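Local coordinates for protein flavin-dependent monooxygenase, oxygenase subunit HsaA (Rhodococcus sp., PDB 2RFQ) that catalyses the ortho-hydroxylation of the phenolic secosteroid 3-HSA to the catechol 3,4-DHSA, using reduced FMN and oxygen, in bacterial cholesterol breakdown, at residues A[94-97]-A[98-101]; A[208-211]-A[212-215]; A[254-257]-A[258-262]; A[279-282]-A[283-287]; A[321-324]-A[325-329]. All coordinates share one frame; numbering follows the deposited sequence. Where two conformers were deposited one is given.

How the contacts relate
The five contacts are local ones that follow one another along the chain and fall into two groups plus one between. Contacts 1 and 2, with centres about 11 Å apart, touch directly: Met213 SE of contact 2 lies 3.5 Å from His95 NE2 of contact 1. Both adjoin Tyr120, probably part of the FMN site. Contacts 3 and 4, on neighbouring helices with centres about 12 Å apart, meet where Ile283 CG1 packs 3.7 Å from His256 CD2; His259 of contact 3 lines the pocket of the bound pyridinium propanesulfonate. About 43 Å separates the centres of contacts 1 and 3. Contact 5 is about 26 Å from contact 1 and about 23 Å from contact 4, centre to centre.

Contact 1: residues A[94-97]-A[98-101]; sequences WHLA and LFSQ
Trp94 and Leu98 meet where helix 80-96 runs out into a type I beta turn, Leu96 to Phe99, within the acyl-CoA dehydrogenase-like N-terminal region. One methyl does the touching: Leu98 CD1 comes obliquely to the far end of the indole, 3.5 Å from Trp94 CZ3. The broad apolar indole offers a wide surface to this methyl, while its single N-H finds an acceptor in Val228 O; Met213 extends the apolar surface. Beside them, Phe99 CE2 sits over one face of the His95 imidazole, near its rim and 3.7 Å from His95 NE2, the ring planes inclined at 59°. The Leu96 and Phe99 side chains cross at about a right angle, with Leu96 CD1 4.0 Å from Phe99 CD2.

Two successive backbone bonds put these groups in place: Leu98 N donates to His95 O (3.0 Å), and Phe99 N to Leu96 O (3.0 Å) closes the turn. Further out, His95 ND1 is hydrogen-bonded to Tyr120 OH, a probable FMN-site residue; such bonds help to hold each ring's rotation. Chi1 of -79° turns the Phe99 ring beside its own backbone N, and its edge meets a backbone oxygen in plane: Phe99 CD2 lies 3.5 Å from His95 O.

Contact 2: residues A[208-211]-A[212-215]; sequences LSFK and AMSN
Met213, present as selenomethionine, reaches back over the first turn of helix 210-214 to Leu208 and Phe210, and these three form an apolar cluster. Its selenium is 3.7 Å from Leu208 CD2, the two side chains crossing at about a right angle. Toward Phe210 the long chain runs alongside instead, both pointing the same way, and SE lies 3.7 Å from Phe210 CD1. The selenium stands 44° off the ring normal, an oblique Met-aromatic contact that suits a flexible, polarisable side chain. A bend at chi3 (50°) swings the terminal CE to within 4.0 Å of Phe210 CD1. His95, Trp94 and Leu98 continue the packing around Met213.

Backbone hydrogen bonds form the helix beneath. Met213 N donates to Ser209 O, Ser214 N to Phe210 O and Asn215 N to Lys211 O, the last being 2.8 Å long.

Water and side-chain polar groups finish the solvent-facing side. One water donates to Phe210 O and, in one of the two conformers of Ser214, is also hydrogen-bonded to its OG. Another accepts from Lys211 NZ and donates to Asn215 OD1 at 2.6 Å, joining the ends of two polar side chains well suited to an exposed surface. Lys211 bends at chi2 (58°), which lets its chain pass Asn215, with CG 3.8 Å from ND2.

At the helix start, Ser209 OG accepts a weak bond from Lys211 N (3.1 Å) and has a second partner in Asp165 OD1. This is a serine N-cap, placed where strand 207-209 of the beta domain gives way to a short helix.

Contact 3: residues A[254-257]-A[258-262]; sequences DAHV and EHQGK. With 1PS (3-pyridinium-1-ylpropane-1-sulfonate), chain E.
His256 and Gln260 pack one helical turn apart on helix 233-266, a long helix of the acyl-CoA dehydrogenase-like C-terminal region, and form its tightly packed side here. Gln260 CG lies over one face of the imidazole, near the rim, in a CH-pi contact 3.4 Å from His256 CE1. A chi1 of -66° sets CG beside the glutamine's own backbone N, while the bend at chi2 carries the amide on, its plane 38° from the ring; there OE1 is hydrogen-bonded to Arg263. Histidine suits this place because it offers a flat face to the glutamine methylene and a nitrogen, ND1, to a water; Leu340 of a neighbouring helix presses on it. Beneath, the backbone is close-set: Gly261 N donates to Val257 O at 2.7 Å.

The opposite character belongs to Asp254 and Glu258, charged and exposed, where a water lies near Ala255 O and Glu258 OE1. Between these extremes sits the bound pyridinium propanesulfonate. Its C6 methylene lies over one face of the His259 ring, toward its rim, 3.6 Å from His259 CE1, and the ligand is also hydrogen-bonded to Leu355 N. One water links protein and ligand: it accepts from Gln260 NE2, is bonded to His256 ND1, and donates to sulfonate O1 at 2.9 Å.

Contact 4: residues A[279-282]-A[283-287]; sequences AKVR and IAEAS
The first turns of helix 277-309 carry a salt bridge between residues three apart, Arg282 and Glu285, on a face turned toward other subunits. The arginine grips side-on with two nitrogens, one for each carboxylate oxygen. Arg282 NE donates to Glu285 OE1 at 2.6 Å and Arg282 NH1 to Glu285 OE2 at 3.1 Å, both almost straight. Both oxygens lie in the guanidinium plane, yet both are met from above the carboxylate plane, because the two flat groups are turned 44° from each other. The side chains run alongside, pointing the same way. Arginine manages this by bending at chi2 (-71°) and chi3 (91°), which turns NE across the helix surface toward the acid, while Glu285 stays extended beyond CG; a flexible long base and a straight acid are suited to each other here. Two bonds to one partner fix the rotation of the guanidinium.

Val281 backs the pair, its CG1 3.7 Å from Glu285 OE2, so the apolar branch lies against the acid's flank.

This helix belongs to the C-terminal bundle typical of the acyl-CoA dehydrogenase fold, and its regular backbone ladder includes Glu285 N to Val281 O at 2.8 Å and Ala286 N to Arg282 O at 2.9 Å. The small Ala284 and Ala286 let neighbours come close: Ala286 meets Leu340 of helix 316-344, and Ala284 meets Tyr377 of a second subunit. Ile283, broad and apolar, packs on Val257 of helix 233-266 as well as on Phe385 of that second subunit. Lys280 NZ is hydrogen-bonded to Thr382 OG1 of the same neighbour, and a long, weak ion pair links Arg282 NH2 to Glu374 of a fourth subunit.

Contact 5: residues A[321-324]-A[325-329]; sequences RARR and DQVRA
Arg324 and Asp325, adjacent in sequence, lie side by side and point the same way, with guanidinium and carboxylate planes 40° apart. The grip is side-on. Arg324 NE donates to Asp325 OD1 at 2.8 Å, reaching it from above the carboxylate plane, whereas Arg324 NH2 meets Asp325 OD2 on the syn side, tilted somewhat from the carboxylate plane, at 3.1 Å. The bend at chi3 (73°) turns the arginine's head back onto its neighbour, and Arg321 CG lies over one guanidinium face, 3.5 Å above its plane. A water donates to Asp325 OD2 at 2.7 Å. The acid's OD1 is further held by Ser288 of a second subunit; several donors thus surround this buried aspartate, which probably helps to keep it charged.

These residues belong to helix 316-344 of the acyl-CoA dehydrogenase-like C-terminal bundle, here at a subunit interface: Arg328 NE forms a salt bridge to Asp289 of that second subunit.

Around the helix, Arg323 and Gln326 also run alongside, but with guanidinium and amide nearly coplanar, 18° apart. Arg323 NH1 donates to Gln326 OE1 at 2.9 Å, in the carbonyl plane and on a lone pair. An amide suits this place because its other end can donate: Gln326 NE2 is hydrogen-bonded to Ser242 OG and Ala370 O. Val327 crosses Arg323 at a slant, putting its compact CG1 methyl 3.4 Å from Arg323 NH1.

Contact 1: residues A[94-97]-A[98-101]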
loop_
_atom_site.group_PDB
_atom_site.type_symbol
_atom_site.label_atom_id
_atom_site.label_comp_id
_atom_site.label_asym_id
_atom_site.label_seq_id
_atom_site.Cartn_x
_atom_site.Cartn_y
_atom_site.Cartn_z
ATOM N N TRP A 94 12.758 -2.532 35.711
ATOM C CA TRP A 94 11.356 -2.296 36.016
ATOM C C TRP A 94 10.712 -3.621 36.479
ATOM O O TRP A 94 10.022 -3.679 37.499
ATOM C CB TRP A 94 10.636 -1.742 34.761
ATOM C CG TRP A 94 9.150 -1.483 34.935
ATOM C CD1 TRP A 94 8.554 -0.292 35.274
ATOM C CD2 TRP A 94 8.082 -2.434 34.769
ATOM N NE1 TRP A 94 7.176 -0.451 35.357
ATOM C CE2 TRP A 94 6.865 -1.748 35.033
ATOM C CE3 TRP A 94 8.033 -3.788 34.409
ATOM C CZ2 TRP A 94 5.626 -2.368 34.959
ATOM C CZ3 TRP A 94 6.760 -4.422 34.350
ATOM C CH2 TRP A 94 5.596 -3.705 34.628
ATOM N N HIS A 95 10.934 -4.685 35.718
ATOM C CA HIS A 95 10.335 -5.989 36.052
ATOM C C HIS A 95 10.791 -6.466 37.435
ATOM O O HIS A 95 9.967 -6.915 38.247
ATOM C CB HIS A 95 10.692 -7.034 34.975
ATOM C CG HIS A 95 9.907 -8.313 35.085
ATOM N ND1 HIS A 95 10.176 -9.408 34.295
ATOM C CD2 HIS A 95 8.860 -8.666 35.875
ATOM C CE1 HIS A 95 9.334 -10.388 34.591
ATOM N NE2 HIS A 95 8.513 -9.959 35.535
ATOM N N LEU A 96 12.083 -6.322 37.736
ATOM C CA LEU A 96 12.578 -6.790 39.029
ATOM C C LEU A 96 11.958 -6.039 40.211
ATOM O O LEU A 96 11.834 -6.592 41.297
ATOM C CB LEU A 96 14.105 -6.721 39.094
ATOM C CG LEU A 96 14.739 -7.422 40.302
ATOM C CD1 LEU A 96 14.421 -8.908 40.339
ATOM C CD2 LEU A 96 16.265 -7.195 40.357
ATOM N N ALA A 97 11.581 -4.778 40.004
ATOM C CA ALA A 97 10.913 -3.976 41.036
ATOM C C ALA A 97 9.619 -4.620 41.529
ATOM O O ALA A 97 9.134 -4.273 42.600
ATOM C CB ALA A 97 10.609 -2.591 40.492
ATOM N N LEU A 98 9.059 -5.523 40.711
ATOM C CA LEU A 98 7.800 -6.185 41.023
ATOM C C LEU A 98 8.014 -7.483 41.797
ATOM O O LEU A 98 7.087 -7.966 42.456
ATOM C CB LEU A 98 6.974 -6.448 39.753
ATOM C CG LEU A 98 6.676 -5.251 38.834
ATOM C CD1 LEU A 98 6.018 -5.717 37.533
ATOM C CD2 LEU A 98 5.777 -4.280 39.546
ATOM N N PHE A 99 9.228 -8.037 41.733
ATOM C CA PHE A 99 9.549 -9.240 42.497
ATOM C C PHE A 99 9.603 -8.891 43.988
ATOM O O PHE A 99 9.631 -7.711 44.375
ATOM C CB PHE A 99 10.903 -9.846 42.088
ATOM C CG PHE A 99 10.872 -10.669 40.814
ATOM C CD1 PHE A 99 11.097 -12.054 40.848
ATOM C CD2 PHE A 99 10.694 -10.047 39.572
ATOM C CE1 PHE A 99 11.128 -12.812 39.644
ATOM C CE2 PHE A 99 10.713 -10.799 38.377
ATOM C CZ PHE A 99 10.943 -12.173 38.411
ATOM N N SER A 100 9.647 -9.928 44.815
ATOM C CA SER A 100 9.765 -9.744 46.261
ATOM C C SER A 100 10.974 -8.871 46.598
ATOM O O SER A 100 11.996 -8.865 45.867
ATOM C CB SER A 100 9.909 -11.110 46.943
ATOM O OG SER A 100 11.176 -11.678 46.626
ATOM N N GLN A 101 10.875 -8.167 47.728
ATOM C CA GLN A 101 11.986 -7.387 48.233
ATOM C C GLN A 101 13.236 -8.260 48.363
ATOM O O GLN A 101 14.357 -7.811 48.080
ATOM C CB GLN A 101 11.621 -6.779 49.596
ATOM C CG GLN A 101 12.754 -6.017 50.252
ATOM C CD GLN A 101 13.049 -4.685 49.583
ATOM O OE1 GLN A 101 12.171 -4.066 48.976
ATOM N NE2 GLN A 101 14.305 -4.234 49.699
#

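Contact 2: residues A[208-211]-A[212-215]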
loop_
_atom_site.group_PDB
_atom_site.type_symbol
_atom_site.label_atom_id
_atom_site.label_comp_id
_atom_site.label_asym_id
_atom_site.label_seq_id
_atom_site.Cartn_x
_atom_site.Cartn_y
_atom_site.Cartn_z
ATOM N N LEU A 208 7.909 -14.930 39.915
ATOM C CA LEU A 208 6.812 -13.959 39.891
ATOM C C LEU A 208 5.805 -14.281 38.801
ATOM O O LEU A 208 6.169 -14.385 37.634
ATOM C CB LEU A 208 7.352 -12.547 39.658
ATOM C CG LEU A 208 6.312 -11.416 39.571
ATOM C CD1 LEU A 208 5.509 -11.252 40.853
ATOM C CD2 LEU A 208 7.010 -10.101 39.238
ATOM N N SER A 209 4.537 -14.417 39.189
ATOM C CA SER A 209 3.490 -14.724 38.232
ATOM C C SER A 209 3.063 -13.469 37.453
ATOM O O SER A 209 2.877 -12.414 38.035
ATOM C CB SER A 209 2.270 -15.281 38.976
ATOM O OG SER A 209 1.177 -15.362 38.076
ATOM N N PHE A 210 2.907 -13.586 36.143
ATOM C CA PHE A 210 2.340 -12.475 35.380
ATOM C C PHE A 210 0.902 -12.124 35.807
ATOM O O PHE A 210 0.500 -10.956 35.724
ATOM C CB PHE A 210 2.411 -12.758 33.893
ATOM C CG PHE A 210 3.797 -12.668 33.344
ATOM C CD1 PHE A 210 4.372 -11.426 33.060
ATOM C CD2 PHE A 210 4.546 -13.821 33.159
ATOM C CE1 PHE A 210 5.673 -11.340 32.543
ATOM C CE2 PHE A 210 5.851 -13.747 32.649
ATOM C CZ PHE A 210 6.405 -12.503 32.343
ATOM N N LYS A 211 0.137 -13.114 36.276
ATOM C CA LYS A 211 -1.213 -12.846 36.805
ATOM C C LYS A 211 -1.172 -11.955 38.047
ATOM O O LYS A 211 -2.005 -11.060 38.195
ATOM C CB LYS A 211 -1.963 -14.163 37.094
ATOM C CG LYS A 211 -3.468 -13.999 37.348
ATOM C CD LYS A 211 -4.157 -13.336 36.142
ATOM C CE LYS A 211 -5.681 -13.417 36.226
ATOM N NZ LYS A 211 -6.321 -12.483 35.237
ATOM N N ALA A 212 -0.205 -12.198 38.936
ATOM C CA ALA A 212 -0.013 -11.370 40.139
ATOM C C ALA A 212 0.311 -9.945 39.733
ATOM O O ALA A 212 -0.143 -8.987 40.358
ATOM C CB ALA A 212 1.099 -11.921 41.004
HETATM N N MSE A 213 1.117 -9.809 38.688
HETATM C CA MSE A 213 1.437 -8.489 38.180
HETATM C C MSE A 213 0.179 -7.778 37.705
HETATM O O MSE A 213 -0.086 -6.636 38.112
HETATM C CB MSE A 213 2.473 -8.582 37.063
HETATM C CG MSE A 213 3.844 -8.909 37.593
HETATM SE SE MSE A 213 5.067 -9.429 36.150
HETATM C CE MSE A 213 4.746 -7.920 34.888
ATOM N N SER A 214 -0.611 -8.462 36.882
ATOM C CA SER A 214 -1.823 -7.878 36.302
ATOM C C SER A 214 -2.875 -7.580 37.371
ATOM O O SER A 214 -3.683 -6.664 37.226
ATOM C CB SER A 214 -2.387 -8.795 35.220
ATOM O OG SER A 214 -1.406 -9.058 34.240
ATOM N N ASN A 215 -2.847 -8.359 38.455
ATOM C CA ASN A 215 -3.757 -8.170 39.596
ATOM C C ASN A 215 -3.315 -7.060 40.559
ATOM O O ASN A 215 -3.961 -6.834 41.587
ATOM C CB ASN A 215 -3.897 -9.479 40.394
ATOM C CG ASN A 215 -4.781 -10.510 39.699
ATOM O OD1 ASN A 215 -5.525 -10.196 38.765
ATOM N ND2 ASN A 215 -4.694 -11.755 40.156
HETATM O O HOH W 1 1.338 -8.996 33.816
HETATM O O HOH W 2 -5.323 -9.933 36.136
#

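Contact 3: residues A[254-257]-A[258-262]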
loop_
_atom_site.group_PDB
_atom_site.type_symbol
_atom_site.label_atom_id
_atom_site.label_comp_id
_atom_site.label_asym_id
_atom_site.label_seq_id
_atom_site.Cartn_x
_atom_site.Cartn_y
_atom_site.Cartn_z
ATOM N N ASP A 254 17.935 10.123 9.384
ATOM C CA ASP A 254 18.983 11.141 9.500
ATOM C C ASP A 254 20.174 10.780 8.618
ATOM O O ASP A 254 20.735 11.666 7.959
ATOM C CB ASP A 254 19.415 11.273 10.957
ATOM C CG ASP A 254 18.376 11.969 11.821
ATOM O OD1 ASP A 254 17.442 12.652 11.302
ATOM O OD2 ASP A 254 18.504 11.831 13.062
ATOM N N ALA A 255 20.551 9.497 8.585
ATOM C CA ALA A 255 21.711 9.055 7.785
ATOM C C ALA A 255 21.401 9.318 6.311
ATOM O O ALA A 255 22.222 9.895 5.579
ATOM C CB ALA A 255 22.019 7.547 8.024
ATOM N N HIS A 256 20.190 8.946 5.903
ATOM C CA HIS A 256 19.759 9.117 4.510
ATOM C C HIS A 256 19.717 10.574 4.106
ATOM O O HIS A 256 20.296 10.967 3.083
ATOM C CB HIS A 256 18.377 8.475 4.309
ATOM C CG HIS A 256 17.807 8.679 2.936
ATOM N ND1 HIS A 256 18.269 7.995 1.828
ATOM C CD2 HIS A 256 16.803 9.477 2.497
ATOM C CE1 HIS A 256 17.565 8.359 0.768
ATOM N NE2 HIS A 256 16.662 9.252 1.151
ATOM N N VAL A 257 19.071 11.402 4.921
ATOM C CA VAL A 257 18.982 12.838 4.582
ATOM C C VAL A 257 20.355 13.532 4.584
ATOM O O VAL A 257 20.620 14.370 3.715
ATOM C CB VAL A 257 17.942 13.568 5.459
ATOM C CG1 VAL A 257 17.976 15.113 5.239
ATOM C CG2 VAL A 257 16.557 13.008 5.180
ATOM N N GLU A 258 21.231 13.166 5.524
ATOM C CA GLU A 258 22.597 13.730 5.532
ATOM C C GLU A 258 23.343 13.378 4.254
ATOM O O GLU A 258 23.893 14.264 3.586
ATOM C CB GLU A 258 23.382 13.239 6.742
ATOM C CG GLU A 258 24.859 13.680 6.736
ATOM C CD GLU A 258 25.564 13.232 7.989
ATOM O OE1 GLU A 258 25.904 12.036 8.089
ATOM O OE2 GLU A 258 25.758 14.080 8.884
ATOM N N HIS A 259 23.315 12.103 3.878
ATOM C CA HIS A 259 24.027 11.664 2.684
ATOM C C HIS A 259 23.413 12.267 1.417
ATOM O O HIS A 259 24.131 12.820 0.571
ATOM C CB HIS A 259 24.050 10.149 2.594
ATOM C CG HIS A 259 24.816 9.644 1.420
ATOM N ND1 HIS A 259 26.192 9.555 1.421
ATOM C CD2 HIS A 259 24.410 9.241 0.190
ATOM C CE1 HIS A 259 26.599 9.089 0.252
ATOM N NE2 HIS A 259 25.540 8.900 -0.516
ATOM N N GLN A 260 22.090 12.179 1.298
ATOM C CA GLN A 260 21.399 12.715 0.127
ATOM C C GLN A 260 21.510 14.229 0.029
ATOM O O GLN A 260 21.683 14.761 -1.067
ATOM C CB GLN A 260 19.937 12.274 0.100
ATOM C CG GLN A 260 19.759 10.777 -0.087
ATOM C CD GLN A 260 20.447 10.249 -1.342
ATOM O OE1 GLN A 260 20.527 10.951 -2.359
ATOM N NE2 GLN A 260 20.962 9.017 -1.272
ATOM N N GLY A 261 21.430 14.921 1.165
ATOM C CA GLY A 261 21.519 16.389 1.189
ATOM C C GLY A 261 22.814 16.862 0.567
ATOM O O GLY A 261 22.825 17.795 -0.235
ATOM N N LYS A 262 23.906 16.202 0.938
ATOM C CA LYS A 262 25.216 16.479 0.367
ATOM C C LYS A 262 25.239 16.239 -1.127
ATOM O O LYS A 262 25.730 17.081 -1.867
ATOM C CB LYS A 262 26.281 15.648 1.061
ATOM C CG LYS A 262 26.641 16.198 2.430
ATOM C CD LYS A 262 27.821 15.478 3.034
ATOM C CE LYS A 262 27.385 14.423 4.036
ATOM N NZ LYS A 262 28.414 14.257 5.117
HETATM N N1 1PS E . 27.603 5.277 1.280
HETATM C C1 1PS E . 27.974 4.254 0.473
HETATM C C2 1PS E . 29.315 3.875 0.372
HETATM C C3 1PS E . 28.515 5.963 2.000
HETATM C C4 1PS E . 29.872 5.630 1.932
HETATM C C5 1PS E . 30.273 4.571 1.111
HETATM C C6 1PS E . 26.184 5.669 1.374
HETATM C C7 1PS E . 25.349 4.621 2.110
HETATM C C8 1PS E . 23.923 5.117 2.351
HETATM S S1 1PS E . 23.764 5.915 3.822
HETATM O O1 1PS E . 22.417 6.544 3.769
HETATM O O2 1PS E . 24.788 6.981 3.988
HETATM O O3 1PS E . 23.954 4.926 4.929
HETATM O O HOH W 3 24.865 9.671 6.192
HETATM O O HOH W 4 21.135 7.439 1.380
#

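Contact 4: residues A[279-282]-A[283-287]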
loop_
_atom_site.group_PDB
_atom_site.type_symbol
_atom_site.label_atom_id
_atom_site.label_comp_id
_atom_site.label_asym_id
_atom_site.label_seq_id
_atom_site.Cartn_x
_atom_site.Cartn_y
_atom_site.Cartn_z
ATOM N N ALA A 279 12.320 11.409 -4.781
ATOM C CA ALA A 279 13.162 11.223 -3.603
ATOM C C ALA A 279 12.650 12.129 -2.477
ATOM O O ALA A 279 12.616 11.726 -1.298
ATOM C CB ALA A 279 14.626 11.514 -3.913
ATOM N N LYS A 280 12.234 13.341 -2.847
ATOM C CA LYS A 280 11.683 14.285 -1.864
ATOM C C LYS A 280 10.411 13.733 -1.251
ATOM O O LYS A 280 10.200 13.806 -0.019
ATOM C CB LYS A 280 11.422 15.634 -2.515
ATOM C CG LYS A 280 12.711 16.321 -2.941
ATOM C CD LYS A 280 12.432 17.609 -3.694
ATOM C CE LYS A 280 13.729 18.322 -4.052
ATOM N NZ LYS A 280 13.404 19.571 -4.830
ATOM N N VAL A 281 9.542 13.157 -2.088
ATOM C CA VAL A 281 8.289 12.594 -1.553
ATOM C C VAL A 281 8.564 11.423 -0.581
ATOM O O VAL A 281 7.934 11.296 0.476
ATOM C CB VAL A 281 7.353 12.144 -2.698
ATOM C CG1 VAL A 281 6.221 11.247 -2.158
ATOM C CG2 VAL A 281 6.834 13.387 -3.423
ATOM N N ARG A 282 9.512 10.561 -0.924
ATOM C CA ARG A 282 9.805 9.428 -0.030
ATOM C C ARG A 282 10.292 9.932 1.316
ATOM O O ARG A 282 9.933 9.369 2.347
ATOM C CB ARG A 282 10.825 8.482 -0.648
ATOM C CG ARG A 282 10.383 7.902 -2.004
ATOM C CD ARG A 282 9.233 6.856 -1.906
ATOM N NE ARG A 282 7.878 7.408 -2.004
ATOM C CZ ARG A 282 7.263 7.746 -3.140
ATOM N NH1 ARG A 282 6.012 8.204 -3.102
ATOM N NH2 ARG A 282 7.893 7.653 -4.310
ATOM N N ILE A 283 11.118 10.983 1.308
ATOM C CA ILE A 283 11.570 11.622 2.557
ATOM C C ILE A 283 10.400 12.192 3.373
ATOM O O ILE A 283 10.372 12.050 4.612
ATOM C CB ILE A 283 12.673 12.674 2.251
ATOM C CG1 ILE A 283 14.025 11.945 2.178
ATOM C CG2 ILE A 283 12.728 13.807 3.288
ATOM C CD1 ILE A 283 15.063 12.721 1.325
ATOM N N ALA A 284 9.434 12.821 2.699
ATOM C CA ALA A 284 8.265 13.367 3.381
ATOM C C ALA A 284 7.431 12.245 3.988
ATOM O O ALA A 284 7.008 12.327 5.144
ATOM C CB ALA A 284 7.421 14.208 2.426
ATOM N N GLU A 285 7.174 11.201 3.201
ATOM C CA GLU A 285 6.384 10.066 3.701
ATOM C C GLU A 285 7.040 9.414 4.917
ATOM O O GLU A 285 6.387 9.194 5.950
ATOM C CB GLU A 285 6.206 9.011 2.609
ATOM C CG GLU A 285 5.371 9.508 1.428
ATOM C CD GLU A 285 5.411 8.510 0.285
ATOM O OE1 GLU A 285 6.433 7.792 0.156
ATOM O OE2 GLU A 285 4.417 8.439 -0.460
ATOM N N ALA A 286 8.336 9.130 4.795
ATOM C CA ALA A 286 9.067 8.444 5.854
ATOM C C ALA A 286 9.117 9.265 7.127
ATOM O O ALA A 286 8.792 8.751 8.210
ATOM C CB ALA A 286 10.476 8.106 5.386
ATOM N N SER A 287 9.485 10.541 7.008
ATOM C CA SER A 287 9.572 11.381 8.212
ATOM C C SER A 287 8.196 11.478 8.885
ATOM O O SER A 287 8.075 11.424 10.125
ATOM C CB SER A 287 10.147 12.768 7.894
ATOM O OG SER A 287 9.351 13.431 6.937
#

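Contact 5: residues A[321-324]-A[325-329]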
loop_
_atom_site.group_PDB
_atom_site.type_symbol
_atom_site.label_atom_id
_atom_site.label_comp_id
_atom_site.label_asym_id
_atom_site.label_seq_id
_atom_site.Cartn_x
_atom_site.Cartn_y
_atom_site.Cartn_z
ATOM N N ARG A 321 -5.892 0.163 22.835
ATOM C CA ARG A 321 -5.350 1.166 21.898
ATOM C C ARG A 321 -3.815 1.155 21.883
ATOM O O ARG A 321 -3.192 1.306 20.823
ATOM C CB ARG A 321 -5.847 2.590 22.204
ATOM C CG ARG A 321 -7.270 2.797 21.723
ATOM C CD ARG A 321 -7.666 4.259 21.779
ATOM N NE ARG A 321 -7.944 4.664 23.145
ATOM C CZ ARG A 321 -7.269 5.558 23.846
ATOM N NH1 ARG A 321 -6.222 6.197 23.317
ATOM N NH2 ARG A 321 -7.667 5.829 25.090
ATOM N N ALA A 322 -3.218 0.979 23.059
ATOM C CA ALA A 322 -1.770 0.940 23.189
ATOM C C ALA A 322 -1.199 -0.180 22.340
ATOM O O ALA A 322 -0.293 0.034 21.552
ATOM C CB ALA A 322 -1.356 0.799 24.665
ATOM N N ARG A 323 -1.767 -1.383 22.479
ATOM C CA ARG A 323 -1.294 -2.513 21.664
ATOM C C ARG A 323 -1.493 -2.299 20.158
ATOM O O ARG A 323 -0.596 -2.578 19.350
ATOM C CB ARG A 323 -1.949 -3.800 22.143
ATOM C CG ARG A 323 -1.266 -4.368 23.385
ATOM C CD ARG A 323 0.029 -5.075 22.989
ATOM N NE ARG A 323 -0.269 -6.372 22.338
ATOM C CZ ARG A 323 0.464 -6.933 21.376
ATOM N NH1 ARG A 323 1.564 -6.330 20.893
ATOM N NH2 ARG A 323 0.094 -8.123 20.909
ATOM N N ARG A 324 -2.673 -1.790 19.801
ATOM C CA ARG A 324 -2.990 -1.452 18.401
ATOM C C ARG A 324 -1.919 -0.552 17.787
ATOM O O ARG A 324 -1.380 -0.845 16.735
ATOM C CB ARG A 324 -4.359 -0.769 18.337
ATOM C CG ARG A 324 -4.718 -0.233 16.941
ATOM C CD ARG A 324 -5.890 0.777 16.995
ATOM N NE ARG A 324 -5.435 2.031 17.572
ATOM C CZ ARG A 324 -6.232 3.011 18.001
ATOM N NH1 ARG A 324 -7.578 2.906 17.934
ATOM N NH2 ARG A 324 -5.682 4.124 18.480
ATOM N N ASP A 325 -1.613 0.553 18.465
ATOM C CA ASP A 325 -0.697 1.547 17.923
ATOM C C ASP A 325 0.752 1.119 18.025
ATOM O O ASP A 325 1.595 1.593 17.260
ATOM C CB ASP A 325 -0.912 2.877 18.655
ATOM C CG ASP A 325 -2.288 3.505 18.358
ATOM O OD1 ASP A 325 -2.919 3.161 17.324
ATOM O OD2 ASP A 325 -2.717 4.342 19.175
ATOM N N GLN A 326 1.050 0.261 18.996
ATOM C CA GLN A 326 2.412 -0.196 19.239
ATOM C C GLN A 326 2.893 -1.143 18.130
ATOM O O GLN A 326 3.958 -0.933 17.521
ATOM C CB GLN A 326 2.549 -0.822 20.635
ATOM C CG GLN A 326 3.850 -1.614 20.805
ATOM C CD GLN A 326 3.626 -3.080 20.562
ATOM O OE1 GLN A 326 2.601 -3.630 20.977
ATOM N NE2 GLN A 326 4.589 -3.739 19.889
ATOM N N VAL A 327 2.100 -2.169 17.822
ATOM C CA VAL A 327 2.468 -2.995 16.666
ATOM C C VAL A 327 2.506 -2.134 15.387
ATOM O O VAL A 327 3.388 -2.296 14.529
ATOM C CB VAL A 327 1.568 -4.245 16.488
ATOM C CG1 VAL A 327 1.598 -5.120 17.763
ATOM C CG2 VAL A 327 0.136 -3.862 16.113
ATOM N N ARG A 328 1.576 -1.191 15.284
ATOM C CA ARG A 328 1.557 -0.350 14.080
ATOM C C ARG A 328 2.783 0.557 13.989
ATOM O O ARG A 328 3.265 0.811 12.889
ATOM C CB ARG A 328 0.275 0.473 13.988
ATOM C CG ARG A 328 -0.039 0.869 12.517
ATOM C CD ARG A 328 -1.571 1.089 12.337
ATOM N NE ARG A 328 -2.005 1.409 10.968
ATOM C CZ ARG A 328 -2.106 0.513 9.986
ATOM N NH1 ARG A 328 -1.784 -0.775 10.194
ATOM N NH2 ARG A 328 -2.530 0.884 8.779
ATOM N N ALA A 329 3.278 1.040 15.133
ATOM C CA ALA A 329 4.457 1.907 15.163
ATOM C C ALA A 329 5.662 1.150 14.594
ATOM O O ALA A 329 6.430 1.694 13.786
ATOM C CB ALA A 329 4.741 2.343 16.574
HETATM O O HOH W 5 -3.872 6.249 20.777
#